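Local coordinates for protein HTP-2 (Caenorhabditis elegans, PDB 4TZM) that is a meiotic HORMA domain protein that binds a closure motif of HTP-3 and probably takes part in assembling the chromosome axis, at residues A[26-31]-A[39-44]; A[126-131]-A[150-155]; A[157-162]-A[234-239]. One frame throughout, in Å; residues are numbered along the deposited sequence.

Interaction 1. Residues A[26-31]-A[39-44]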
# COMPACT_ATOMS: atom_id res chain seq x y z
N LYS A 26 -15.14 -3.62 -9.02
CA LYS A 26 -14.32 -4.57 -9.75
C LYS A 26 -13.00 -4.84 -9.04
O LYS A 26 -12.39 -5.90 -9.23
CB LYS A 26 -14.06 -4.07 -11.17
CG LYS A 26 -13.43 -5.10 -12.08
CD LYS A 26 -12.87 -4.47 -13.34
CE LYS A 26 -12.14 -5.51 -14.18
NZ LYS A 26 -11.48 -4.90 -15.37
N LEU A 27 -12.56 -3.90 -8.21
CA LEU A 27 -11.28 -4.03 -7.51
C LEU A 27 -11.40 -3.93 -5.99
O LEU A 27 -10.55 -4.47 -5.27
CB LEU A 27 -10.30 -2.95 -8.00
CG LEU A 27 -9.68 -3.16 -9.38
CD1 LEU A 27 -8.93 -1.92 -9.81
CD2 LEU A 27 -8.76 -4.37 -9.35
N PHE A 28 -12.44 -3.26 -5.51
CA PHE A 28 -12.55 -2.93 -4.09
C PHE A 28 -13.91 -3.31 -3.50
O PHE A 28 -14.90 -3.38 -4.21
CB PHE A 28 -12.32 -1.44 -3.88
CG PHE A 28 -10.95 -0.97 -4.28
CD1 PHE A 28 -9.86 -1.16 -3.45
CD2 PHE A 28 -10.76 -0.31 -5.48
CE1 PHE A 28 -8.59 -0.72 -3.81
CE2 PHE A 28 -9.50 0.13 -5.86
CZ PHE A 28 -8.41 -0.07 -5.02
N PRO A 29 -13.95 -3.55 -2.17
CA PRO A 29 -15.24 -3.76 -1.50
C PRO A 29 -16.07 -2.47 -1.49
O PRO A 29 -15.49 -1.39 -1.37
CB PRO A 29 -14.84 -4.17 -0.08
CG PRO A 29 -13.47 -3.59 0.12
CD PRO A 29 -12.82 -3.64 -1.23
N SER A 30 -17.39 -2.59 -1.63
CA SER A 30 -18.26 -1.41 -1.68
C SER A 30 -18.55 -0.88 -0.29
O SER A 30 -18.91 0.29 -0.12
CB SER A 30 -19.57 -1.74 -2.40
OG SER A 30 -19.34 -2.03 -3.77
N ILE A 31 -18.41 -1.74 0.71
CA ILE A 31 -18.56 -1.34 2.10
C ILE A 31 -17.25 -1.58 2.84
O ILE A 31 -16.65 -2.65 2.71
CB ILE A 31 -19.70 -2.12 2.80
CG1 ILE A 31 -21.02 -1.88 2.06
CG2 ILE A 31 -19.82 -1.70 4.26
CD1 ILE A 31 -22.23 -2.51 2.74
N SER A 39 -10.49 -4.26 6.49
CA SER A 39 -9.24 -4.99 6.35
C SER A 39 -9.09 -5.54 4.93
O SER A 39 -7.99 -5.53 4.36
CB SER A 39 -9.18 -6.12 7.37
OG SER A 39 -7.88 -6.67 7.45
N ASN A 40 -10.20 -6.01 4.37
CA ASN A 40 -10.20 -6.45 2.98
C ASN A 40 -9.86 -5.31 2.05
O ASN A 40 -9.26 -5.50 1.00
CB ASN A 40 -11.56 -7.05 2.60
CG ASN A 40 -11.76 -8.43 3.18
OD1 ASN A 40 -10.79 -9.16 3.42
ND2 ASN A 40 -13.01 -8.81 3.42
N PHE A 41 -10.26 -4.10 2.44
CA PHE A 41 -9.93 -2.95 1.62
C PHE A 41 -8.43 -2.68 1.60
O PHE A 41 -7.87 -2.37 0.56
CB PHE A 41 -10.68 -1.70 2.07
CG PHE A 41 -10.23 -0.47 1.35
CD1 PHE A 41 -10.73 -0.18 0.09
CD2 PHE A 41 -9.27 0.36 1.89
CE1 PHE A 41 -10.29 0.93 -0.60
CE2 PHE A 41 -8.83 1.46 1.21
CZ PHE A 41 -9.34 1.75 -0.04
N MET A 42 -7.77 -2.78 2.76
CA MET A 42 -6.34 -2.51 2.83
C MET A 42 -5.55 -3.51 1.98
O MET A 42 -4.55 -3.16 1.36
CB MET A 42 -5.84 -2.56 4.28
CG MET A 42 -6.35 -1.43 5.17
SD MET A 42 -6.06 0.21 4.47
CE MET A 42 -5.91 1.19 5.95
N ILE A 43 -6.01 -4.76 1.98
CA ILE A 43 -5.41 -5.81 1.15
C ILE A 43 -5.45 -5.43 -0.33
O ILE A 43 -4.45 -5.54 -1.03
CB ILE A 43 -6.13 -7.16 1.37
CG1 ILE A 43 -6.06 -7.56 2.85
CG2 ILE A 43 -5.52 -8.24 0.49
CD1 ILE A 43 -6.64 -8.91 3.16
N ARG A 44 -6.61 -4.96 -0.79
CA ARG A 44 -6.77 -4.53 -2.17
C ARG A 44 -5.96 -3.27 -2.43
O ARG A 44 -5.41 -3.09 -3.52
CB ARG A 44 -8.24 -4.31 -2.51
CG ARG A 44 -9.16 -5.48 -2.17
CD ARG A 44 -8.74 -6.78 -2.84
NE ARG A 44 -8.97 -6.79 -4.29
CZ ARG A 44 -8.02 -7.01 -5.19
NH1 ARG A 44 -6.78 -7.26 -4.80
NH2 ARG A 44 -8.31 -6.99 -6.49

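Interaction 2. Residues A[126-131]-A[150-155]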
# COMPACT_ATOMS: atom_id res chain seq x y z
N SER A 126 6.83 3.41 0.99
CA SER A 126 6.41 2.79 2.24
C SER A 126 4.93 2.99 2.55
O SER A 126 4.37 4.06 2.28
CB SER A 126 7.25 3.34 3.40
OG SER A 126 7.08 4.74 3.54
N MET A 127 4.31 1.96 3.09
CA MET A 127 2.93 2.04 3.55
C MET A 127 2.85 1.62 5.02
O MET A 127 2.97 0.44 5.35
CB MET A 127 2.02 1.17 2.68
CG MET A 127 0.53 1.42 2.90
SD MET A 127 -0.54 0.58 1.71
CE MET A 127 0.27 0.97 0.16
N LYS A 128 2.66 2.60 5.90
CA LYS A 128 2.62 2.36 7.34
C LYS A 128 1.19 2.32 7.85
O LYS A 128 0.35 3.09 7.41
CB LYS A 128 3.43 3.42 8.09
CG LYS A 128 4.90 3.46 7.72
CD LYS A 128 5.60 4.66 8.35
CE LYS A 128 7.08 4.68 7.99
NZ LYS A 128 7.79 5.84 8.60
N PHE A 129 0.93 1.43 8.81
CA PHE A 129 -0.44 1.17 9.22
C PHE A 129 -0.74 1.58 10.66
O PHE A 129 0.16 1.66 11.51
CB PHE A 129 -0.76 -0.32 9.01
CG PHE A 129 -0.80 -0.73 7.56
CD1 PHE A 129 0.36 -1.13 6.91
CD2 PHE A 129 -1.98 -0.68 6.84
CE1 PHE A 129 0.33 -1.50 5.57
CE2 PHE A 129 -2.02 -1.04 5.51
CZ PHE A 129 -0.87 -1.45 4.87
N ILE A 130 -2.01 1.87 10.92
CA ILE A 130 -2.50 2.12 12.27
C ILE A 130 -3.76 1.30 12.46
O ILE A 130 -4.62 1.25 11.58
CB ILE A 130 -2.83 3.61 12.51
CG1 ILE A 130 -1.60 4.48 12.25
CG2 ILE A 130 -3.35 3.83 13.93
CD1 ILE A 130 -1.87 5.97 12.30
N TYR A 131 -3.86 0.63 13.60
CA TYR A 131 -5.01 -0.20 13.89
C TYR A 131 -5.89 0.49 14.93
O TYR A 131 -5.39 1.10 15.87
CB TYR A 131 -4.55 -1.58 14.36
CG TYR A 131 -3.77 -2.30 13.28
CD1 TYR A 131 -4.42 -3.01 12.28
CD2 TYR A 131 -2.37 -2.25 13.25
CE1 TYR A 131 -3.71 -3.66 11.29
CE2 TYR A 131 -1.66 -2.89 12.25
CZ TYR A 131 -2.34 -3.60 11.27
OH TYR A 131 -1.64 -4.24 10.28
N ASP A 150 6.91 8.30 14.95
CA ASP A 150 6.78 8.66 13.54
C ASP A 150 5.90 9.91 13.37
O ASP A 150 4.87 10.04 14.03
CB ASP A 150 6.19 7.49 12.75
CG ASP A 150 7.02 6.23 12.87
OD1 ASP A 150 8.26 6.34 12.90
OD2 ASP A 150 6.42 5.13 12.95
N PRO A 151 6.30 10.81 12.46
CA PRO A 151 5.66 12.13 12.29
C PRO A 151 4.19 12.06 11.88
O PRO A 151 3.42 12.95 12.22
CB PRO A 151 6.50 12.78 11.18
CG PRO A 151 7.09 11.64 10.43
CD PRO A 151 7.37 10.59 11.47
N HIS A 152 3.82 11.01 11.15
CA HIS A 152 2.46 10.88 10.62
C HIS A 152 1.45 10.45 11.67
O HIS A 152 0.27 10.80 11.57
CB HIS A 152 2.45 9.88 9.47
CG HIS A 152 2.65 8.46 9.91
ND1 HIS A 152 3.89 7.93 10.18
CD2 HIS A 152 1.75 7.46 10.13
CE1 HIS A 152 3.75 6.66 10.55
NE2 HIS A 152 2.47 6.36 10.53
N PHE A 153 1.91 9.70 12.66
CA PHE A 153 1.03 9.00 13.60
C PHE A 153 0.05 9.93 14.31
O PHE A 153 -1.16 9.71 14.26
CB PHE A 153 1.85 8.22 14.63
CG PHE A 153 1.02 7.34 15.53
CD1 PHE A 153 0.54 7.83 16.74
CD2 PHE A 153 0.73 6.03 15.18
CE1 PHE A 153 -0.23 7.02 17.58
CE2 PHE A 153 -0.03 5.22 16.01
CZ PHE A 153 -0.51 5.72 17.21
N ALA A 154 0.57 10.97 14.96
CA ALA A 154 -0.25 11.89 15.75
C ALA A 154 -1.46 12.41 14.97
O ALA A 154 -2.57 12.43 15.49
CB ALA A 154 0.60 13.06 16.24
N GLU A 155 -1.24 12.81 13.72
CA GLU A 155 -2.34 13.31 12.90
C GLU A 155 -3.27 12.18 12.45
O GLU A 155 -4.47 12.23 12.68
CB GLU A 155 -1.79 14.06 11.69
CG GLU A 155 -2.87 14.64 10.79
CD GLU A 155 -2.30 15.41 9.62
OE1 GLU A 155 -1.06 15.39 9.44
OE2 GLU A 155 -3.08 16.04 8.88
O HOH W 1 2.19 3.97 11.75

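Interaction 3. Residues A[157-162]-A[234-239]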
# COMPACT_ATOMS: atom_id res chain seq x y z
N ALA A 157 -3.76 9.22 13.51
CA ALA A 157 -4.45 8.53 14.59
C ALA A 157 -5.74 9.26 14.96
O ALA A 157 -6.74 8.63 15.30
CB ALA A 157 -3.55 8.40 15.81
N GLN A 158 -5.70 10.58 14.90
CA GLN A 158 -6.85 11.42 15.21
C GLN A 158 -7.87 11.43 14.07
O GLN A 158 -9.02 11.81 14.26
CB GLN A 158 -6.41 12.85 15.52
CG GLN A 158 -5.62 13.03 16.81
CD GLN A 158 -5.34 14.49 17.13
OE1 GLN A 158 -5.00 15.28 16.24
NE2 GLN A 158 -5.48 14.86 18.40
N LEU A 159 -7.43 11.02 12.88
CA LEU A 159 -8.28 11.09 11.69
C LEU A 159 -9.49 10.15 11.77
O LEU A 159 -9.34 8.95 12.01
CB LEU A 159 -7.47 10.77 10.44
CG LEU A 159 -8.29 10.89 9.15
CD1 LEU A 159 -8.91 12.28 9.06
CD2 LEU A 159 -7.44 10.59 7.94
N ARG A 160 -10.67 10.71 11.55
CA ARG A 160 -11.93 9.99 11.67
C ARG A 160 -12.26 9.19 10.41
O ARG A 160 -11.82 9.52 9.32
CB ARG A 160 -13.08 10.96 11.93
CG ARG A 160 -13.78 10.82 13.27
CD ARG A 160 -15.00 11.74 13.31
NE ARG A 160 -15.34 12.20 14.65
CZ ARG A 160 -16.24 13.14 14.90
NH1 ARG A 160 -16.90 13.72 13.90
NH2 ARG A 160 -16.50 13.52 16.15
N TYR A 161 -13.05 8.13 10.58
CA TYR A 161 -13.64 7.45 9.43
C TYR A 161 -14.83 8.27 8.95
O TYR A 161 -15.77 8.51 9.70
CB TYR A 161 -14.05 6.02 9.77
CG TYR A 161 -15.01 5.44 8.77
CD1 TYR A 161 -14.57 5.04 7.51
CD2 TYR A 161 -16.36 5.29 9.07
CE1 TYR A 161 -15.44 4.52 6.58
CE2 TYR A 161 -17.24 4.76 8.14
CZ TYR A 161 -16.78 4.38 6.90
OH TYR A 161 -17.66 3.86 5.98
N GLU A 162 -14.79 8.70 7.69
CA GLU A 162 -15.77 9.65 7.18
C GLU A 162 -16.66 9.09 6.07
O GLU A 162 -17.32 9.85 5.35
CB GLU A 162 -15.06 10.92 6.69
CG GLU A 162 -14.27 11.66 7.76
CD GLU A 162 -15.15 12.42 8.74
OE1 GLU A 162 -16.39 12.27 8.69
OE2 GLU A 162 -14.60 13.18 9.57
N HIS A 234 -3.07 9.15 2.27
CA HIS A 234 -3.48 8.26 3.35
C HIS A 234 -4.80 7.56 3.03
O HIS A 234 -5.49 7.90 2.07
CB HIS A 234 -3.61 9.04 4.66
CG HIS A 234 -4.68 10.08 4.64
ND1 HIS A 234 -4.45 11.38 4.23
CD2 HIS A 234 -5.99 10.02 4.96
CE1 HIS A 234 -5.57 12.07 4.31
NE2 HIS A 234 -6.52 11.27 4.76
N LEU A 235 -5.13 6.56 3.84
CA LEU A 235 -6.37 5.80 3.71
C LEU A 235 -6.98 5.64 5.10
O LEU A 235 -6.27 5.36 6.06
CB LEU A 235 -6.11 4.43 3.06
CG LEU A 235 -5.68 4.42 1.59
CD1 LEU A 235 -5.18 3.05 1.15
CD2 LEU A 235 -6.83 4.88 0.70
N ARG A 236 -8.29 5.85 5.20
CA ARG A 236 -8.97 5.71 6.48
C ARG A 236 -10.30 4.99 6.30
O ARG A 236 -11.36 5.62 6.25
CB ARG A 236 -9.19 7.08 7.14
CG ARG A 236 -9.82 7.06 8.55
CD ARG A 236 -9.06 6.16 9.50
NE ARG A 236 -9.38 6.41 10.91
CZ ARG A 236 -10.21 5.67 11.64
NH1 ARG A 236 -10.84 4.63 11.10
NH2 ARG A 236 -10.42 5.97 12.91
N PRO A 237 -10.26 3.65 6.16
CA PRO A 237 -11.50 2.88 6.22
C PRO A 237 -12.01 2.77 7.65
O PRO A 237 -11.54 3.50 8.53
CB PRO A 237 -11.10 1.51 5.66
CG PRO A 237 -9.64 1.43 5.86
CD PRO A 237 -9.11 2.83 5.75
N GLY A 238 -12.97 1.88 7.89
CA GLY A 238 -13.62 1.77 9.18
C GLY A 238 -12.72 1.55 10.38
O GLY A 238 -12.93 2.16 11.43
N HIS A 239 -11.73 0.68 10.26
CA HIS A 239 -10.99 0.26 11.45
C HIS A 239 -9.49 0.23 11.25
O HIS A 239 -8.75 -0.28 12.10
CB HIS A 239 -11.50 -1.12 11.89
CG HIS A 239 -12.96 -1.14 12.19
ND1 HIS A 239 -13.47 -1.07 13.47
CD2 HIS A 239 -14.03 -1.19 11.36
CE1 HIS A 239 -14.79 -1.09 13.42
NE2 HIS A 239 -15.16 -1.16 12.16
O HOH W 2 -12.29 8.06 5.97

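Interaction 1. Residues A[26-31]-A[39-44]
Arg44 reaches off the helix toward the loop of residues 26-31, and it takes the largest share of any residue in the contact. Its first torsion sets CG beside the backbone N, anti to the carbonyl carbon. CB lies against the Phe28 ring, 3.7 Å from Phe28 CD1, while CG passes close to Pro29 CD. Bends at chi2 (-57°) and chi3 (-71°) then fold the chain back so that CG, CD and NE all gather around the carbonyl oxygen of Leu27. NE donates to that oxygen, with Arg44 NE to Leu27 O at 3.0 Å, but the N-H is turned well off line and the bond is weak. At the tip, NH2 of Arg44 brushes CD2 of Leu27 at 3.9 Å, the two side chains crossing at about a right angle. An alanine here would lose the guanidinium and the bent methylene chain, and would probably loosen the loop by removing the weak bond to Leu27 O and the CG that passes Pro29 CD, though CB would stay against Phe28.

One turn earlier, Phe41 has its CG anti to the backbone N, and the ring runs from there to Phe28. The two rings meet obliquely, planes 37° apart, with Phe28 CD1 and Phe41 CE1 in contact at 3.6 Å. Pro29 points at the helix and sets its CG against Phe41 CB at 3.9 Å, while its CD lies at the edge of the Phe41 ring.

The loop thus packs against the helix it leads into, 35-56. Trp24 stacks on Phe28, and Met171 of helix 164-185 touches both phenylalanines, so the aromatic pair sits between the N-terminal segment and a second helix of the HORMA domain.

Interaction 2. Residues A[126-131]-A[150-155]
Lys128 and His152 cross obliquely, the lysine stretched out from the strand with its chain extended beyond CG and the imidazole reaching back from the other segment. Lys128 CD comes to 3.5 Å from His152 CE1, and Lys128 CB lies 3.9 Å from His152 NE2, so it is the aliphatic part of the lysine that the ring meets. The histidine takes the crowded first torsion (71°), with CG between its backbone N and carbonyl carbon. Its NE2 lies 2.7 Å from the oxygen of water 1, which sits in the plane of the ring and donates to Phe129 O, joining the imidazole to the strand backbone. ND1 is buried here without a polar partner. Farther out, Lys128 NZ stands 4.4 Å from Asp150 OD1, too far for a salt bridge; the opposite charges may still attract each other, but the aspartate is poorly ordered and its position uncertain.

Beside this pair, Ile130 also crosses its partner obliquely. Its CD1 touches Phe153 CD2 at 3.9 Å, and its CG1 lies near both CD2 and CE2 of that ring, whose CG, anti to the backbone N, brings the ring end close to the strand.

Helix 153-158 and the loop leading into it are in this way laid over strand 123-133. That strand runs between 105-113 and 240-248; His243 of the latter stacks on His152, while Met127 and Phe129 pack against helix 35-56.

Interaction 3. Residues A[157-162]-A[234-239]
Two flat groups, the Tyr161 ring and the Arg236 guanidinium, organise this contact. Over one face of the tyrosine lies Gly238 CA, 4.1 Å from the ring centroid in a CH-pi contact, and Arg236 O sits in plane at the ring edge. The guanidinium carries the backbone of Arg160 and Tyr161 on one face, with Tyr161 N above its centre and Tyr161 CB 3.7 Å from Arg236 NH1. Arg236 NE donates to Leu159 O at 2.8 Å, approaching from above the carbonyl plane, and NH2 adds a weak bond to the same oxygen. Arg236 NH1 turns back to Pro237 O at 2.9 Å, nearly along the C=O axis, and reaches Gly238 O weakly. A bend at chi2 (53°) turns the chain into this position.

The arginine thereby ties the end of strand 228-235, and the turn leading into strand 240-248, to the segment running from helix 153-158 toward helix 164-185. Those two strands are antiparallel neighbours, with 240-248 also paired to 123-133, consistent with the C-terminal safety belt of a closed HORMA domain. Phe132 makes a cation-pi contact with Arg236, and Gly136 O accepts from NH2.

Leu159 slides past Arg236 in the opposite direction and crosses His234 at about a right angle, its CD2 lying 3.4 Å from His234 CD2. Water 2 donates to Arg236 O at 2.6 Å and accepts from Glu162 N.

From the N terminus, interaction 1 closes first, a short loop that folds the residues before helix 35-56 onto that helix. Interaction 2 follows, spanning from strand 123-133 to the start of helix 153-158, and interaction 3 opens only after it, making the longest closure, from the end of that helix to the end of strand 228-235. The three run in series; none nests in or crosses another. Interactions 2 and 3 share helix 153-158 and the same sheet, and meet where Ile130 CD1 packs on Ala157 N. Helix 35-56 brings in interaction 1: Met42 packs on Phe129 of interaction 2, and Met42 and Phe41 pack on Pro237 and Leu235 of interaction 3.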